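Local atomic coordinates of possible transcriptional regulator, ArsR family protein (PDB entry 2OQG), a protein that probably acts as a DNA-binding transcription factor of the ArsR family, built on a winged helix-turn-helix fold. Residues Ala9-Val14 / Asn83-Thr88; Trp24-Glu29 / Lys53-Leu58; Gln35-Leu40 / Ile73-Leu78. All coordinates share one frame; numbering follows the deposited sequence.

Interaction 1: residues Ala9-Val14 / Asn83-Thr88; sequences AELASV and NKTART
The peptide carbonyl of Lys84, a residue that touches Leu11 as Thr88 does, takes Thr88 OG1 and Thr88 N on opposite faces. One face of the Arg87 guanidinium lies over its own helix, above Lys84 CA and Asn83 O, both offset toward the rim. The setting is the winged-helix fold of the ArsR family, in which helix 5-17 packs against the start of the long C-terminal helix 80-107. The two segments run at 125° to each other, with axes 11.1 Å apart, and meet through side chains alone.

Leu11 carries the contact. Its CG stands anti to the carbonyl carbon (chi1 -62°), and its two methyls divide the opposing surface. CD2 lies beside Thr85 and the alkyl chain of Lys84, 4.2 Å from Lys84 CD, whereas CD1 meets Thr88 tip to tip. Val14 slides past Thr85 in the opposite direction, bringing Val14 CG1 to 3.5 Å from Thr85 OG1. The hydroxyl can lie against methyl groups, since it is hydrogen-bonded to Glu81 O within its own helix. Nearby, Asn83 ND2 bonds Asp97 OD2 of the second subunit, so the same turn of helix also meets that subunit. Thr88 likewise turns OG1 back to Lys84 O, at 3.0 Å, while its CB, OG1 and CG2 all lie about 4.0 Å from Leu11 CD1.

Interaction 2: residues Trp24-Glu29 / Lys53-Leu58; sequences WEILTE and KHLNAL
Ile26 of helix 21-32 meets three residues of helix 48-60 at once, and its branches share the work. The terminal methyl CD1 lies against the root of His54, 3.7 Å from His54 CB, and the two side chains cross at about a right angle. The other branch, CG2, stands anti to the backbone N and rests against two leucine methyls, with Leu58 CD1 at 3.9 Å from Ile26 CG2 and Leu55 CD2 at 4.0 Å from it. Leu27 adds the next contact: its CD2 approaches Leu58 CD1 to 4.1 Å, and its CD1 lies equally near Leu58 CD2, so the forked ends of the two leucines meet methyl to methyl. No hydrogen bond joins the segments, whose axes stay 11.0 Å apart at an angle of 73°; the contact is apolar packing, with the base of His54 included.

A second shell surrounds these groups. Arg23 NH1 is hydrogen-bonded to His54 ND1, which would help hold the turn of the ring and is consistent with an unprotonated ND1. Leu40 and Leu44 pack on Ile26, and the backbone of Leu58 is bonded to Val64 at the start of the wing. On helix 21-32, Trp24 O receives both Thr28 N and Thr28 OG1, the latter at 2.8 Å. The Trp24 ring meets that of Tyr8 of the second subunit, with the planes at about 40°.

Helices 21-32, 37-43 and 48-60 together form the three-helix core of a helix-turn-helix domain. Here its first helix packs against the third, which in this family is the probable DNA-recognition helix.

Interaction 3: residues Gln35-Leu40 / Ile73-Leu78; sequences QSASSL and IRYRAL. With ACY (acetic acid), chain F.
Gln35 and Tyr75 form the tight part of this contact, a single antiparallel bridge of the hydrogen-bonded kind. Gln35 N meets Tyr75 O at 3.2 Å, and Tyr75 N meets Gln35 O at 2.8 Å. The bridge joins the short link ahead of helix 37-43 to wing strand 72-77, as in other winged-helix domains. Gln35 O also lies at the edge of the Tyr75 ring, 3.6 Å from CD2, and Ala37 packs beside CE2. Arg74 CB comes equally close to Gln35 O, and its CG lies near Ser36 N, while its far end forms a salt bridge with Glu72.

The looser side begins at Ser36 and Ile73, where a water spans the segments, accepting from Ala37 N at 3.0 Å and donating to Ile73 O. Ser36 is the N-cap: its OG, in the crowded position between N and carbonyl carbon (chi1 63°), accepts from Ser39 N at 2.9 Å. Farther along the strand, Arg76 holds a bound acetic acid molecule (probably as acetate), likely from the crystallisation liquor, through NH1 and NH2, and NH2 also forms a salt bridge with Asp34.

The bridge thus pairs backbone groups of link and strand, cap and water take up Ser39 N and Ala37 N at the helix start, and the two-pronged grip implies a guanidinium edge that can receive a carboxylate.

How the interactions relate
From the N terminus, helix 5-17 supplies the first half of interaction 1, which closes only when the chain reaches helix 80-107; the other two contacts are nested inside that loop. Helix 21-32 then opens interaction 2, and the link into helix 37-43 opens interaction 3 before helix 48-60 closes interaction 2. Strand 72-77 then closes interaction 3, after interaction 2 and before interaction 1, so interactions 2 and 3 cross along the chain. They also touch in space, for instance through Leu55 CD1 and Tyr75 CE2, tying the helical core to the wing. Interaction 1 lies apart, its centre about 17 Å from that of interaction 2, and joins the terminal helices. All three reach the second subunit.

Interaction 1: residues Ala9-Val14 / Asn83-Thr88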
ATOM      1  N   ALA A   9      -4.632 -31.667   1.558  1.00 18.44           N
ATOM      2  CA  ALA A   9      -4.720 -30.964   2.856  1.00 18.58           C
ATOM      3  C   ALA A   9      -4.142 -29.565   2.724  1.00 17.82           C
ATOM      4  O   ALA A   9      -4.604 -28.618   3.406  1.00 17.98           O
ATOM      5  CB  ALA A   9      -3.981 -31.743   3.938  1.00 21.32           C
ATOM      6  N   GLU A  10      -3.145 -29.432   1.845  0.50 16.60           N
ATOM      7  CA  GLU A  10      -2.464 -28.166   1.639  0.50 16.38           C
ATOM      8  C   GLU A  10      -3.281 -27.202   0.796  0.50 15.95           C
ATOM      9  O   GLU A  10      -3.227 -25.988   1.008  0.50 16.35           O
ATOM     10  CB  GLU A  10      -1.097 -28.380   1.002  0.50 17.64           C
ATOM     11  CG  GLU A  10      -0.017 -28.498   2.051  0.50 19.05           C
ATOM     12  CD  GLU A  10       0.027 -27.250   2.948  0.50 19.09           C
ATOM     13  OE1 GLU A  10      -0.176 -27.377   4.158  0.50 19.62           O
ATOM     14  OE2 GLU A  10       0.216 -26.132   2.434  0.50 20.40           O
ATOM     15  N   LEU A  11      -4.031 -27.756  -0.147  1.00 14.77           N
ATOM     16  CA  LEU A  11      -4.884 -26.923  -1.047  1.00 14.47           C
ATOM     17  C   LEU A  11      -6.367 -26.840  -0.696  1.00 13.04           C
ATOM     18  O   LEU A  11      -7.099 -26.060  -1.308  1.00 12.38           O
ATOM     19  CB  LEU A  11      -4.786 -27.379  -2.498  1.00 14.45           C
ATOM     20  CG  LEU A  11      -3.354 -27.247  -3.049  1.00 15.22           C
ATOM     21  CD1 LEU A  11      -3.275 -27.770  -4.455  1.00 14.59           C
ATOM     22  CD2 LEU A  11      -2.866 -25.796  -2.996  1.00 16.58           C
ATOM     23  N   ALA A  12      -6.799 -27.598   0.303  1.00 14.53           N
ATOM     24  CA  ALA A  12      -8.203 -27.701   0.641  1.00 15.32           C
ATOM     25  C   ALA A  12      -8.873 -26.337   0.892  1.00 13.08           C
ATOM     26  O   ALA A  12      -9.979 -26.085   0.383  1.00 14.01           O
ATOM     27  CB  ALA A  12      -8.409 -28.598   1.837  1.00 16.81           C
ATOM     28  N   SER A  13      -8.178 -25.456   1.599  1.00 13.38           N
ATOM     29  CA  SER A  13      -8.778 -24.141   1.930  1.00 14.10           C
ATOM     30  C   SER A  13      -8.900 -23.286   0.671  1.00 12.43           C
ATOM     31  O   SER A  13      -9.885 -22.566   0.505  1.00 12.36           O
ATOM     32  CB  SER A  13      -8.036 -23.380   3.037  1.00 16.69           C
ATOM     33  OG  SER A  13      -6.704 -23.052   2.705  1.00 21.39           O
ATOM     34  N   VAL A  14      -7.930 -23.418  -0.238  1.00 11.06           N
ATOM     35  CA  VAL A  14      -8.055 -22.709  -1.526  1.00 10.84           C
ATOM     36  C   VAL A  14      -9.204 -23.285  -2.331  1.00 10.34           C
ATOM     37  O   VAL A  14      -9.986 -22.507  -2.914  1.00 11.73           O
ATOM     38  CB  VAL A  14      -6.723 -22.732  -2.314  1.00 12.39           C
ATOM     39  CG1 VAL A  14      -6.902 -22.286  -3.784  1.00 11.45           C
ATOM     40  CG2 VAL A  14      -5.703 -21.824  -1.609  1.00 12.25           C
ATOM     41  N   ASN A  83      -1.524 -19.565  -8.814  1.00 12.74           N
ATOM     42  CA  ASN A  83      -0.424 -20.162  -9.633  1.00 13.49           C
ATOM     43  C   ASN A  83      -0.013 -21.527  -9.084  1.00 13.29           C
ATOM     44  O   ASN A  83       0.166 -22.506  -9.831  1.00 12.80           O
ATOM     45  CB  ASN A  83       0.779 -19.228  -9.701  1.00 14.29           C
ATOM     46  CG  ASN A  83       0.457 -17.918 -10.359  1.00 18.16           C
ATOM     47  OD1 ASN A  83      -0.475 -17.805 -11.184  1.00 20.95           O
ATOM     48  ND2 ASN A  83       1.247 -16.898 -10.022  1.00 20.53           N
ATOM     49  N   LYS A  84       0.045 -21.633  -7.767  1.00 12.54           N
ATOM     50  CA  LYS A  84       0.450 -22.902  -7.146  1.00 12.89           C
ATOM     51  C   LYS A  84      -0.626 -23.949  -7.472  1.00 11.29           C
ATOM     52  O   LYS A  84      -0.344 -25.113  -7.825  1.00 11.73           O
ATOM     53  CB  LYS A  84       0.680 -22.747  -5.631  1.00 13.51           C
ATOM     54  CG  LYS A  84       0.906 -24.072  -4.929  1.00 17.26           C
ATOM     55  CD  LYS A  84       0.785 -23.868  -3.430  1.00 20.68           C
ATOM     56  CE  LYS A  84       2.103 -23.596  -2.841  1.00 23.65           C
ATOM     57  NZ  LYS A  84       2.011 -23.210  -1.409  1.00 24.06           N
ATOM     58  N   THR A  85      -1.888 -23.544  -7.314  1.00  9.90           N
ATOM     59  CA  THR A  85      -2.958 -24.492  -7.604  1.00 10.65           C
ATOM     60  C   THR A  85      -2.915 -24.943  -9.054  1.00 10.65           C
ATOM     61  O   THR A  85      -3.056 -26.131  -9.357  1.00 11.49           O
ATOM     62  CB  THR A  85      -4.290 -23.848  -7.300  1.00 12.43           C
ATOM     63  OG1 THR A  85      -4.337 -23.506  -5.893  1.00 13.92           O
ATOM     64  CG2 THR A  85      -5.412 -24.760  -7.718  1.00 14.25           C
ATOM     65  N   ALA A  86      -2.718 -23.970  -9.950  1.00 10.36           N
ATOM     66  CA  ALA A  86      -2.661 -24.292 -11.349  1.00 11.16           C
ATOM     67  C   ALA A  86      -1.496 -25.287 -11.647  1.00 11.74           C
ATOM     68  O   ALA A  86      -1.671 -26.284 -12.381  1.00 13.74           O
ATOM     69  CB  ALA A  86      -2.516 -23.026 -12.137  1.00 12.30           C
ATOM     70  N   ARG A  87      -0.336 -25.091 -11.024  1.00 13.04           N
ATOM     71  CA  ARG A  87       0.813 -26.001 -11.313  1.00 13.09           C
ATOM     72  C   ARG A  87       0.433 -27.415 -10.847  1.00 12.60           C
ATOM     73  O   ARG A  87       0.759 -28.401 -11.497  1.00 16.12           O
ATOM     74  CB  ARG A  87       2.091 -25.547 -10.602  1.00 15.48           C
ATOM     75  CG  ARG A  87       2.675 -24.270 -11.158  1.00 16.55           C
ATOM     76  CD  ARG A  87       4.042 -23.957 -10.519  1.00 17.53           C
ATOM     77  NE  ARG A  87       4.018 -23.742  -9.064  1.00 16.91           N
ATOM     78  CZ  ARG A  87       3.858 -22.538  -8.519  1.00 17.96           C
ATOM     79  NH1 ARG A  87       3.707 -21.513  -9.333  1.00 22.88           N
ATOM     80  NH2 ARG A  87       3.845 -22.362  -7.181  1.00 17.39           N
ATOM     81  N   THR A  88      -0.215 -27.519  -9.679  1.00 11.70           N
ATOM     82  CA  THR A  88      -0.588 -28.824  -9.156  1.00 12.52           C
ATOM     83  C   THR A  88      -1.624 -29.479 -10.065  1.00 12.46           C
ATOM     84  O   THR A  88      -1.494 -30.673 -10.413  1.00 14.36           O
ATOM     85  CB  THR A  88      -1.155 -28.663  -7.782  1.00 13.42           C
ATOM     86  OG1 THR A  88      -0.185 -27.956  -6.989  1.00 18.94           O
ATOM     87  CG2 THR A  88      -1.365 -30.024  -7.212  1.00 15.53           C
TER
HETATM   88  O   HOH W   1       3.195 -24.709   1.500  1.00 28.52           O

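Interaction 2: residues Trp24-Glu29 / Lys53-Leu58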
ATOM      1  N   TRP A  24     -15.443 -15.496  -6.310  1.00 11.55           N
ATOM      2  CA  TRP A  24     -14.823 -15.149  -7.606  1.00 12.79           C
ATOM      3  C   TRP A  24     -15.137 -13.715  -8.008  1.00 13.61           C
ATOM      4  O   TRP A  24     -14.288 -13.027  -8.580  1.00 14.75           O
ATOM      5  CB  TRP A  24     -15.258 -16.111  -8.714  1.00 13.07           C
ATOM      6  CG  TRP A  24     -14.420 -17.401  -8.708  1.00 12.77           C
ATOM      7  CD1 TRP A  24     -14.820 -18.660  -8.302  1.00 13.09           C
ATOM      8  CD2 TRP A  24     -13.046 -17.526  -9.110  1.00 12.05           C
ATOM      9  NE1 TRP A  24     -13.779 -19.546  -8.419  1.00 12.63           N
ATOM     10  CE2 TRP A  24     -12.685 -18.895  -8.949  1.00 14.22           C
ATOM     11  CE3 TRP A  24     -12.091 -16.618  -9.566  1.00 14.20           C
ATOM     12  CZ2 TRP A  24     -11.386 -19.366  -9.211  1.00 14.49           C
ATOM     13  CZ3 TRP A  24     -10.819 -17.081  -9.875  1.00 13.78           C
ATOM     14  CH2 TRP A  24     -10.476 -18.454  -9.705  1.00 14.69           C
ATOM     15  N   GLU A  25     -16.364 -13.290  -7.722  0.50 14.88           N
ATOM     16  CA  GLU A  25     -16.818 -11.905  -7.996  0.50 15.39           C
ATOM     17  C   GLU A  25     -15.947 -10.919  -7.205  0.50 15.34           C
ATOM     18  O   GLU A  25     -15.543  -9.869  -7.724  0.50 16.19           O
ATOM     19  CB  GLU A  25     -18.299 -11.689  -7.614  0.50 16.69           C
ATOM     20  CG  GLU A  25     -19.275 -12.822  -7.978  0.50 20.34           C
ATOM     21  CD  GLU A  25     -19.587 -12.900  -9.463  0.50 24.71           C
ATOM     22  OE1 GLU A  25     -19.414 -11.881 -10.169  0.50 28.15           O
ATOM     23  OE2 GLU A  25     -20.022 -13.980  -9.930  0.50 26.70           O
ATOM     24  N   ILE A  26     -15.671 -11.254  -5.940  1.00 14.70           N
ATOM     25  CA  ILE A  26     -14.817 -10.412  -5.086  1.00 14.08           C
ATOM     26  C   ILE A  26     -13.388 -10.418  -5.601  1.00 13.61           C
ATOM     27  O   ILE A  26     -12.753  -9.360  -5.719  1.00 13.92           O
ATOM     28  CB  ILE A  26     -14.909 -10.868  -3.592  1.00 14.15           C
ATOM     29  CG1 ILE A  26     -16.321 -10.630  -3.019  1.00 14.68           C
ATOM     30  CG2 ILE A  26     -13.749 -10.291  -2.727  1.00 14.89           C
ATOM     31  CD1 ILE A  26     -16.529 -11.264  -1.665  1.00 17.53           C
ATOM     32  N   LEU A  27     -12.879 -11.609  -5.909  1.00 12.11           N
ATOM     33  CA  LEU A  27     -11.496 -11.727  -6.363  1.00 12.22           C
ATOM     34  C   LEU A  27     -11.297 -10.914  -7.638  1.00 12.95           C
ATOM     35  O   LEU A  27     -10.273 -10.244  -7.792  1.00 15.19           O
ATOM     36  CB  LEU A  27     -11.102 -13.204  -6.638  1.00 12.56           C
ATOM     37  CG  LEU A  27     -10.835 -13.942  -5.323  1.00 13.42           C
ATOM     38  CD1 LEU A  27     -10.671 -15.456  -5.589  1.00 15.97           C
ATOM     39  CD2 LEU A  27      -9.551 -13.475  -4.578  1.00 12.08           C
ATOM     40  N   THR A  28     -12.269 -10.995  -8.551  1.00 14.14           N
ATOM     41  CA  THR A  28     -12.149 -10.303  -9.824  1.00 15.99           C
ATOM     42  C   THR A  28     -12.086  -8.782  -9.597  1.00 16.02           C
ATOM     43  O   THR A  28     -11.236  -8.069 -10.200  1.00 16.17           O
ATOM     44  CB  THR A  28     -13.316 -10.682 -10.714  1.00 16.82           C
ATOM     45  OG1 THR A  28     -13.218 -12.086 -10.970  1.00 19.26           O
ATOM     46  CG2 THR A  28     -13.231  -9.941 -12.038  1.00 19.54           C
ATOM     47  N   GLU A  29     -12.956  -8.301  -8.721  1.00 15.14           N
ATOM     48  CA  GLU A  29     -12.883  -6.891  -8.332  1.00 15.40           C
ATOM     49  C   GLU A  29     -11.511  -6.519  -7.766  1.00 15.58           C
ATOM     50  O   GLU A  29     -10.884  -5.531  -8.204  1.00 16.34           O
ATOM     51  CB  GLU A  29     -13.977  -6.559  -7.310  1.00 15.58           C
ATOM     52  CG  GLU A  29     -15.357  -6.280  -7.926  1.00 20.18           C
ATOM     53  CD  GLU A  29     -15.343  -5.087  -8.943  1.00 27.19           C
ATOM     54  OE1 GLU A  29     -14.626  -4.086  -8.707  1.00 29.05           O
ATOM     55  OE2 GLU A  29     -16.018  -5.163 -10.001  1.00 31.60           O
ATOM     56  N   LYS A  53     -16.638 -11.761   6.053  1.00 17.23           N
ATOM     57  CA  LYS A  53     -16.393 -13.183   6.232  1.00 17.30           C
ATOM     58  C   LYS A  53     -15.665 -13.757   5.017  1.00 16.10           C
ATOM     59  O   LYS A  53     -14.705 -14.526   5.172  1.00 15.60           O
ATOM     60  CB  LYS A  53     -17.712 -13.955   6.432  1.00 20.01           C
ATOM     61  CG  LYS A  53     -18.283 -13.778   7.831  1.00 25.03           C
ATOM     62  CD  LYS A  53     -19.528 -14.627   8.012  1.00 31.99           C
ATOM     63  CE  LYS A  53     -20.753 -13.761   7.962  1.00 37.54           C
ATOM     64  NZ  LYS A  53     -20.788 -12.934   9.207  1.00 40.44           N
ATOM     65  N   HIS A  54     -16.137 -13.405   3.815  1.00 14.26           N
ATOM     66  CA  HIS A  54     -15.475 -13.846   2.569  1.00 13.70           C
ATOM     67  C   HIS A  54     -14.028 -13.328   2.562  1.00 12.39           C
ATOM     68  O   HIS A  54     -13.125 -14.093   2.181  1.00 11.96           O
ATOM     69  CB  HIS A  54     -16.206 -13.305   1.366  1.00 14.71           C
ATOM     70  CG  HIS A  54     -17.496 -14.002   1.051  1.00 14.92           C
ATOM     71  ND1 HIS A  54     -17.621 -15.373   0.987  1.00 16.89           N
ATOM     72  CD2 HIS A  54     -18.730 -13.500   0.774  1.00 18.55           C
ATOM     73  CE1 HIS A  54     -18.869 -15.691   0.683  1.00 20.01           C
ATOM     74  NE2 HIS A  54     -19.561 -14.570   0.546  1.00 20.30           N
ATOM     75  N   LEU A  55     -13.824 -12.051   2.903  1.00 11.43           N
ATOM     76  CA  LEU A  55     -12.464 -11.483   2.894  1.00 11.37           C
ATOM     77  C   LEU A  55     -11.548 -12.215   3.864  1.00 12.33           C
ATOM     78  O   LEU A  55     -10.392 -12.500   3.554  1.00 11.59           O
ATOM     79  CB  LEU A  55     -12.446 -10.016   3.176  1.00 13.71           C
ATOM     80  CG  LEU A  55     -13.017  -9.164   2.061  1.00 10.61           C
ATOM     81  CD1 LEU A  55     -13.233  -7.755   2.628  1.00 14.34           C
ATOM     82  CD2 LEU A  55     -12.103  -9.171   0.762  1.00 10.18           C
ATOM     83  N   ASN A  56     -12.078 -12.540   5.039  1.00 12.07           N
ATOM     84  CA  ASN A  56     -11.252 -13.239   6.055  1.00 12.34           C
ATOM     85  C   ASN A  56     -10.849 -14.599   5.504  1.00 11.30           C
ATOM     86  O   ASN A  56      -9.676 -15.029   5.672  1.00 13.68           O
ATOM     87  CB  ASN A  56     -12.023 -13.375   7.394  1.00 13.56           C
ATOM     88  CG  ASN A  56     -12.209 -12.038   8.070  1.00 17.07           C
ATOM     89  OD1 ASN A  56     -11.539 -11.072   7.707  1.00 20.34           O
ATOM     90  ND2 ASN A  56     -13.135 -11.956   9.054  1.00 21.16           N
ATOM     91  N   ALA A  57     -11.799 -15.278   4.858  1.00 12.17           N
ATOM     92  CA  ALA A  57     -11.522 -16.629   4.312  1.00 12.79           C
ATOM     93  C   ALA A  57     -10.483 -16.506   3.213  1.00 12.00           C
ATOM     94  O   ALA A  57      -9.500 -17.309   3.166  1.00 12.65           O
ATOM     95  CB  ALA A  57     -12.776 -17.270   3.784  1.00 13.28           C
ATOM     96  N   LEU A  58     -10.679 -15.508   2.339  1.00 10.88           N
ATOM     97  CA  LEU A  58      -9.690 -15.289   1.255  1.00 10.14           C
ATOM     98  C   LEU A  58      -8.293 -14.917   1.776  1.00  9.59           C
ATOM     99  O   LEU A  58      -7.260 -15.376   1.207  1.00  9.65           O
ATOM    100  CB  LEU A  58     -10.194 -14.241   0.254  1.00 10.15           C
ATOM    101  CG  LEU A  58     -11.438 -14.655  -0.508  1.00 11.13           C
ATOM    102  CD1 LEU A  58     -12.007 -13.435  -1.263  1.00 10.97           C
ATOM    103  CD2 LEU A  58     -11.115 -15.834  -1.500  1.00 11.31           C
TER

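Interaction 3: residues Gln35-Leu40 / Ile73-Leu78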
ATOM      1  N   GLN A  35      -9.496  -2.374  -3.270  1.00 14.65           N
ATOM      2  CA  GLN A  35     -10.798  -1.772  -2.863  1.00 16.24           C
ATOM      3  C   GLN A  35     -11.073  -2.033  -1.413  1.00 15.78           C
ATOM      4  O   GLN A  35     -10.622  -3.028  -0.872  1.00 16.14           O
ATOM      5  CB  GLN A  35     -11.956  -2.305  -3.720  1.00 17.56           C
ATOM      6  CG  GLN A  35     -11.766  -1.854  -5.167  1.00 20.85           C
ATOM      7  CD  GLN A  35     -12.776  -2.398  -6.079  1.00 24.95           C
ATOM      8  OE1 GLN A  35     -12.444  -3.057  -7.061  1.00 27.26           O
ATOM      9  NE2 GLN A  35     -14.043  -2.156  -5.760  1.00 28.05           N
ATOM     10  N   SER A  36     -11.855  -1.145  -0.799  1.00 15.59           N
ATOM     11  CA  SER A  36     -12.260  -1.369   0.550  1.00 16.82           C
ATOM     12  C   SER A  36     -13.426  -2.322   0.629  1.00 16.72           C
ATOM     13  O   SER A  36     -14.114  -2.609  -0.346  1.00 17.03           O
ATOM     14  CB  SER A  36     -12.661  -0.040   1.182  1.00 17.89           C
ATOM     15  OG  SER A  36     -13.797   0.525   0.506  1.00 19.94           O
ATOM     16  N   ALA A  37     -13.691  -2.806   1.825  1.00 17.74           N
ATOM     17  CA  ALA A  37     -14.861  -3.621   2.023  1.00 18.28           C
ATOM     18  C   ALA A  37     -16.131  -2.828   1.668  1.00 18.77           C
ATOM     19  O   ALA A  37     -17.063  -3.375   1.107  1.00 19.46           O
ATOM     20  CB  ALA A  37     -14.912  -4.062   3.440  1.00 19.20           C
ATOM     21  N   SER A  38     -16.154  -1.534   1.959  0.50 18.64           N
ATOM     22  CA  SER A  38     -17.344  -0.727   1.668  0.50 18.77           C
ATOM     23  C   SER A  38     -17.471  -0.398   0.168  0.50 18.41           C
ATOM     24  O   SER A  38     -18.579  -0.166  -0.348  0.50 18.34           O
ATOM     25  CB  SER A  38     -17.345   0.522   2.551  0.50 18.81           C
ATOM     26  OG  SER A  38     -17.429   0.156   3.921  0.50 21.12           O
ATOM     27  N   SER A  39     -16.350  -0.370  -0.551  0.50 17.54           N
ATOM     28  CA  SER A  39     -16.422  -0.357  -2.007  0.50 17.86           C
ATOM     29  C   SER A  39     -17.135  -1.649  -2.451  0.50 17.43           C
ATOM     30  O   SER A  39     -18.114  -1.591  -3.188  0.50 17.92           O
ATOM     31  CB  SER A  39     -15.037  -0.213  -2.639  0.50 17.38           C
ATOM     32  OG  SER A  39     -15.120   0.066  -4.030  0.50 19.12           O
ATOM     33  N   LEU A  40     -16.678  -2.807  -1.968  1.00 17.10           N
ATOM     34  CA  LEU A  40     -17.245  -4.095  -2.398  1.00 16.88           C
ATOM     35  C   LEU A  40     -18.734  -4.209  -2.108  1.00 18.06           C
ATOM     36  O   LEU A  40     -19.493  -4.671  -2.961  1.00 19.15           O
ATOM     37  CB  LEU A  40     -16.503  -5.283  -1.782  1.00 16.65           C
ATOM     38  CG  LEU A  40     -15.087  -5.486  -2.352  1.00 15.55           C
ATOM     39  CD1 LEU A  40     -14.350  -6.452  -1.447  1.00 15.66           C
ATOM     40  CD2 LEU A  40     -15.098  -5.991  -3.769  1.00 14.59           C
ATOM     41  N   ILE A  73      -8.021   1.120   4.779  1.00 18.26           N
ATOM     42  CA  ILE A  73      -7.837  -0.336   4.576  1.00 16.85           C
ATOM     43  C   ILE A  73      -8.499  -0.774   3.280  1.00 16.12           C
ATOM     44  O   ILE A  73      -9.714  -0.602   3.084  1.00 18.08           O
ATOM     45  CB  ILE A  73      -8.420  -1.218   5.706  1.00 17.25           C
ATOM     46  CG1 ILE A  73      -7.695  -0.976   7.027  1.00 18.18           C
ATOM     47  CG2 ILE A  73      -8.218  -2.729   5.389  1.00 19.00           C
ATOM     48  CD1 ILE A  73      -8.450  -1.401   8.234  1.00 21.16           C
ATOM     49  N   ARG A  74      -7.678  -1.321   2.386  1.00 14.34           N
ATOM     50  CA  ARG A  74      -8.174  -1.855   1.141  1.00 14.02           C
ATOM     51  C   ARG A  74      -7.680  -3.277   1.007  1.00 13.24           C
ATOM     52  O   ARG A  74      -6.862  -3.716   1.812  1.00 11.91           O
ATOM     53  CB  ARG A  74      -7.699  -1.030  -0.032  1.00 14.04           C
ATOM     54  CG  ARG A  74      -8.264   0.427  -0.004  1.00 16.07           C
ATOM     55  CD  ARG A  74      -8.030   1.127  -1.319  1.00 22.25           C
ATOM     56  NE  ARG A  74      -8.589   2.479  -1.292  1.00 25.47           N
ATOM     57  CZ  ARG A  74      -8.005   3.528  -0.695  1.00 30.16           C
ATOM     58  NH1 ARG A  74      -6.817   3.415  -0.076  1.00 30.72           N
ATOM     59  NH2 ARG A  74      -8.612   4.711  -0.716  1.00 33.41           N
ATOM     60  N   TYR A  75      -8.173  -3.983  -0.007  1.00 11.48           N
ATOM     61  CA  TYR A  75      -7.800  -5.398  -0.212  1.00 11.77           C
ATOM     62  C   TYR A  75      -7.328  -5.630  -1.631  1.00 11.91           C
ATOM     63  O   TYR A  75      -7.770  -4.923  -2.568  1.00 11.86           O
ATOM     64  CB  TYR A  75      -8.979  -6.309   0.117  1.00 12.86           C
ATOM     65  CG  TYR A  75      -9.375  -6.184   1.548  1.00 11.40           C
ATOM     66  CD1 TYR A  75      -8.791  -6.991   2.497  1.00 13.70           C
ATOM     67  CD2 TYR A  75     -10.292  -5.174   1.986  1.00 12.75           C
ATOM     68  CE1 TYR A  75      -9.132  -6.883   3.865  1.00 12.30           C
ATOM     69  CE2 TYR A  75     -10.617  -5.043   3.373  1.00 13.06           C
ATOM     70  CZ  TYR A  75     -10.028  -5.903   4.287  1.00 13.91           C
ATOM     71  OH  TYR A  75     -10.352  -5.764   5.614  1.00 18.05           O
ATOM     72  N   ARG A  76      -6.484  -6.651  -1.821  1.00 11.42           N
ATOM     73  CA  ARG A  76      -5.873  -6.860  -3.138  1.00 11.81           C
ATOM     74  C   ARG A  76      -5.825  -8.384  -3.362  1.00 12.23           C
ATOM     75  O   ARG A  76      -5.481  -9.114  -2.457  1.00 12.00           O
ATOM     76  CB  ARG A  76      -4.441  -6.276  -3.178  1.00 12.00           C
ATOM     77  CG  ARG A  76      -3.617  -6.656  -4.363  1.00 12.84           C
ATOM     78  CD  ARG A  76      -2.217  -6.076  -4.126  1.00 14.17           C
ATOM     79  NE  ARG A  76      -2.254  -4.627  -3.915  1.00 16.27           N
ATOM     80  CZ  ARG A  76      -1.242  -3.915  -3.403  1.00 15.20           C
ATOM     81  NH1 ARG A  76      -0.112  -4.530  -3.047  1.00 19.29           N
ATOM     82  NH2 ARG A  76      -1.358  -2.588  -3.292  1.00 19.29           N
ATOM     83  N   ALA A  77      -6.218  -8.845  -4.544  1.00 10.66           N
ATOM     84  CA  ALA A  77      -6.109 -10.272  -4.902  1.00 10.84           C
ATOM     85  C   ALA A  77      -4.660 -10.539  -5.257  1.00 12.94           C
ATOM     86  O   ALA A  77      -4.008  -9.720  -5.943  1.00 12.67           O
ATOM     87  CB  ALA A  77      -7.011 -10.617  -6.067  1.00 12.42           C
ATOM     88  N   LEU A  78      -4.229 -11.760  -4.941  1.00 11.86           N
ATOM     89  CA  LEU A  78      -2.862 -12.214  -5.155  1.00 12.97           C
ATOM     90  C   LEU A  78      -2.832 -13.454  -6.014  1.00 12.47           C
ATOM     91  O   LEU A  78      -3.640 -14.396  -5.816  1.00 12.51           O
ATOM     92  CB  LEU A  78      -2.226 -12.589  -3.815  1.00 12.67           C
ATOM     93  CG  LEU A  78      -2.022 -11.385  -2.910  1.00 13.45           C
ATOM     94  CD1 LEU A  78      -1.509 -11.870  -1.530  1.00 15.47           C
ATOM     95  CD2 LEU A  78      -1.102 -10.348  -3.464  1.00 14.67           C
TER
HETATM   96  C   ACY F 203       1.601  -1.348  -2.025  1.00 25.09           C
HETATM   97  O   ACY F 203       1.758  -2.571  -2.191  1.00 25.97           O
HETATM   98  OXT ACY F 203       0.532  -0.711  -2.166  1.00 24.54           O
HETATM   99  CH3 ACY F 203       2.807  -0.558  -1.613  1.00 25.37           C
HETATM  100  O   HOH W   2     -12.070  -1.839   4.096  1.00 16.54           O